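Local coordinates for amidohydrolase (Brucella melitensis biovar Abortus, PDB 4F0L) that is a metal-dependent hydrolase of the amidohydrolase family that probably acts as a deaminase, possibly on a formimidoyl substrate, and here binds iron, at the interface of chains A and B. Residues are numbered along the deposited sequence; one frame, centred on the assembly and turned at random. Chains: chain A/B, Amidohydrolase.

The interface of chains A and B. Residues chain A 78-79; chain B 355, 362-365, 413.
The guanidinium of A:Arg79 lies with one face over the B:Gly362–B:Ser363 peptide of a second amidohydrolase-family subunit: B:Gly362 C sits above its centre, and B:Ser363 N is offset toward the rim, 3.6 Å above the plane. A bend at chi3 (73°) folds the arginine over this peptide, bringing NH1 to 3.5 Å from B:Ser363 CB, while NH2 approaches B:Gly362 CA. A:Arg79 and B:Ser363 also pair as an antiparallel beta bridge; the structure alone does not show whether this two-fold pair is the biological dimer. Next to it, the backbone carbonyl of A:Glu78 points at the N-terminus of helix 364-379, where B:Thr364 N donates a nearly straight bond of 2.8 Å to A:Glu78 O (176° at H). The B:Thr364 hydroxyl adds at most a weak bond to the same oxygen; its firmer bond runs from OG1 to B:Asn355 OD1 at 2.7 Å, tilted from the amide carbonyl plane. That amide oxygen is pressed to 3.1 Å from A:Glu78 O, two acceptors with no hydrogen bond between them. The B:Asn355 and A:Glu78 side chains cross at about a right angle, amide and carboxylate planes 64° apart. On another side, the B:Asp413 carboxylate packs its CG 3.7 Å from A:Glu78 CB. The B:Ser363 hydroxyl lies between its two oxygens in a bifurcated bond, on the syn side of each and out of the carboxylate plane; OD1 also receives B:Gly365 N, which together restrain its rotation. Water 1 links A:Glu78 N, at 2.9 Å, to B:Asp413 OD2.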
ATOM      1  N   GLU A  78      13.234   1.601  -9.826  1.00 19.69           N
ATOM      2  CA  GLU A  78      13.486   1.176  -8.431  1.00 19.86           C
ATOM      3  C   GLU A  78      14.851   0.518  -8.230  1.00 21.68           C
ATOM      4  O   GLU A  78      15.035  -0.304  -7.320  1.00 21.22           O
ATOM      5  CB  GLU A  78      12.372   0.260  -7.931  1.00 19.05           C
ATOM      6  CG  GLU A  78      10.950   0.763  -8.237  1.00 18.22           C
ATOM      7  CD  GLU A  78      10.636   2.182  -7.736  1.00 17.24           C
ATOM      8  OE1 GLU A  78      11.145   2.580  -6.666  1.00 16.77           O
ATOM      9  OE2 GLU A  78       9.850   2.887  -8.413  1.00 16.52           O
ATOM     10  N   ARG A  79      15.801   0.893  -9.079  1.00 23.70           N
ATOM     11  CA  ARG A  79      17.191   0.500  -8.951  1.00 26.82           C
ATOM     12  C   ARG A  79      18.010   1.723  -8.588  1.00 28.04           C
ATOM     13  O   ARG A  79      17.887   2.771  -9.237  1.00 27.19           O
ATOM     14  CB  ARG A  79      17.746  -0.025 -10.278  1.00 29.46           C
ATOM     15  CG  ARG A  79      17.207  -1.365 -10.708  1.00 31.39           C
ATOM     16  CD  ARG A  79      18.046  -1.925 -11.862  1.00 32.96           C
ATOM     17  NE  ARG A  79      19.359  -2.391 -11.407  1.00 34.07           N
ATOM     18  CZ  ARG A  79      19.614  -3.595 -10.873  1.00 36.21           C
ATOM     19  NH1 ARG A  79      18.662  -4.524 -10.707  1.00 34.48           N
ATOM     20  NH2 ARG A  79      20.850  -3.880 -10.494  1.00 38.33           N
TER
ATOM     21  N   ASN B 355      15.240   4.782  -3.504  1.00 19.48           N
ATOM     22  CA  ASN B 355      16.013   3.526  -3.452  1.00 19.46           C
ATOM     23  C   ASN B 355      16.973   3.499  -2.269  1.00 19.87           C
ATOM     24  O   ASN B 355      18.158   3.265  -2.415  1.00 19.65           O
ATOM     25  CB  ASN B 355      16.702   3.355  -4.805  1.00 20.08           C
ATOM     26  CG  ASN B 355      15.683   3.236  -5.920  1.00 20.34           C
ATOM     27  OD1 ASN B 355      14.758   2.405  -5.811  1.00 19.46           O
ATOM     28  ND2 ASN B 355      15.798   4.084  -6.962  1.00 20.21           N
ATOM     29  N   GLY B 362      22.027  -1.834  -6.627  1.00 30.37           N
ATOM     30  CA  GLY B 362      21.058  -2.802  -7.105  1.00 28.28           C
ATOM     31  C   GLY B 362      19.602  -2.363  -6.997  1.00 25.29           C
ATOM     32  O   GLY B 362      19.269  -1.188  -6.718  1.00 24.88           O
ATOM     33  N   SER B 363      18.731  -3.344  -7.232  1.00 22.80           N
ATOM     34  CA  SER B 363      17.303  -3.181  -7.141  1.00 20.41           C
ATOM     35  C   SER B 363      16.887  -3.068  -5.681  1.00 18.90           C
ATOM     36  O   SER B 363      17.332  -3.853  -4.838  1.00 18.83           O
ATOM     37  CB  SER B 363      16.619  -4.386  -7.819  1.00 20.05           C
ATOM     38  OG  SER B 363      15.285  -4.604  -7.353  1.00 18.99           O
ATOM     39  N   THR B 364      15.991  -2.136  -5.386  1.00 17.62           N
ATOM     40  CA  THR B 364      15.447  -2.000  -4.028  1.00 17.08           C
ATOM     41  C   THR B 364      14.561  -3.215  -3.709  1.00 16.03           C
ATOM     42  O   THR B 364      14.627  -3.769  -2.613  1.00 16.52           O
ATOM     43  CB  THR B 364      14.646  -0.674  -3.883  1.00 16.83           C
ATOM     44  OG1 THR B 364      15.518   0.416  -4.149  1.00 18.17           O
ATOM     45  CG2 THR B 364      14.108  -0.506  -2.486  1.00 16.44           C
ATOM     46  N   GLY B 365      13.763  -3.661  -4.668  1.00 15.03           N
ATOM     47  CA  GLY B 365      12.885  -4.815  -4.430  1.00 14.16           C
ATOM     48  C   GLY B 365      13.680  -6.086  -4.181  1.00 14.14           C
ATOM     49  O   GLY B 365      13.361  -6.872  -3.281  1.00 13.86           O
ATOM     50  N   ASP B 413      10.678  -5.747  -8.664  1.00 14.75           N
ATOM     51  CA  ASP B 413      10.299  -4.337  -8.567  1.00 15.11           C
ATOM     52  C   ASP B 413       8.879  -4.110  -9.090  1.00 14.71           C
ATOM     53  O   ASP B 413       8.128  -3.304  -8.536  1.00 14.65           O
ATOM     54  CB  ASP B 413      11.337  -3.461  -9.257  1.00 15.86           C
ATOM     55  CG  ASP B 413      12.656  -3.416  -8.498  1.00 16.58           C
ATOM     56  OD1 ASP B 413      12.650  -3.554  -7.274  1.00 16.80           O
ATOM     57  OD2 ASP B 413      13.697  -3.212  -9.114  1.00 17.52           O
TER
HETATM   58  O   HOH W   1      13.143  -0.965 -11.173  1.00 15.88           O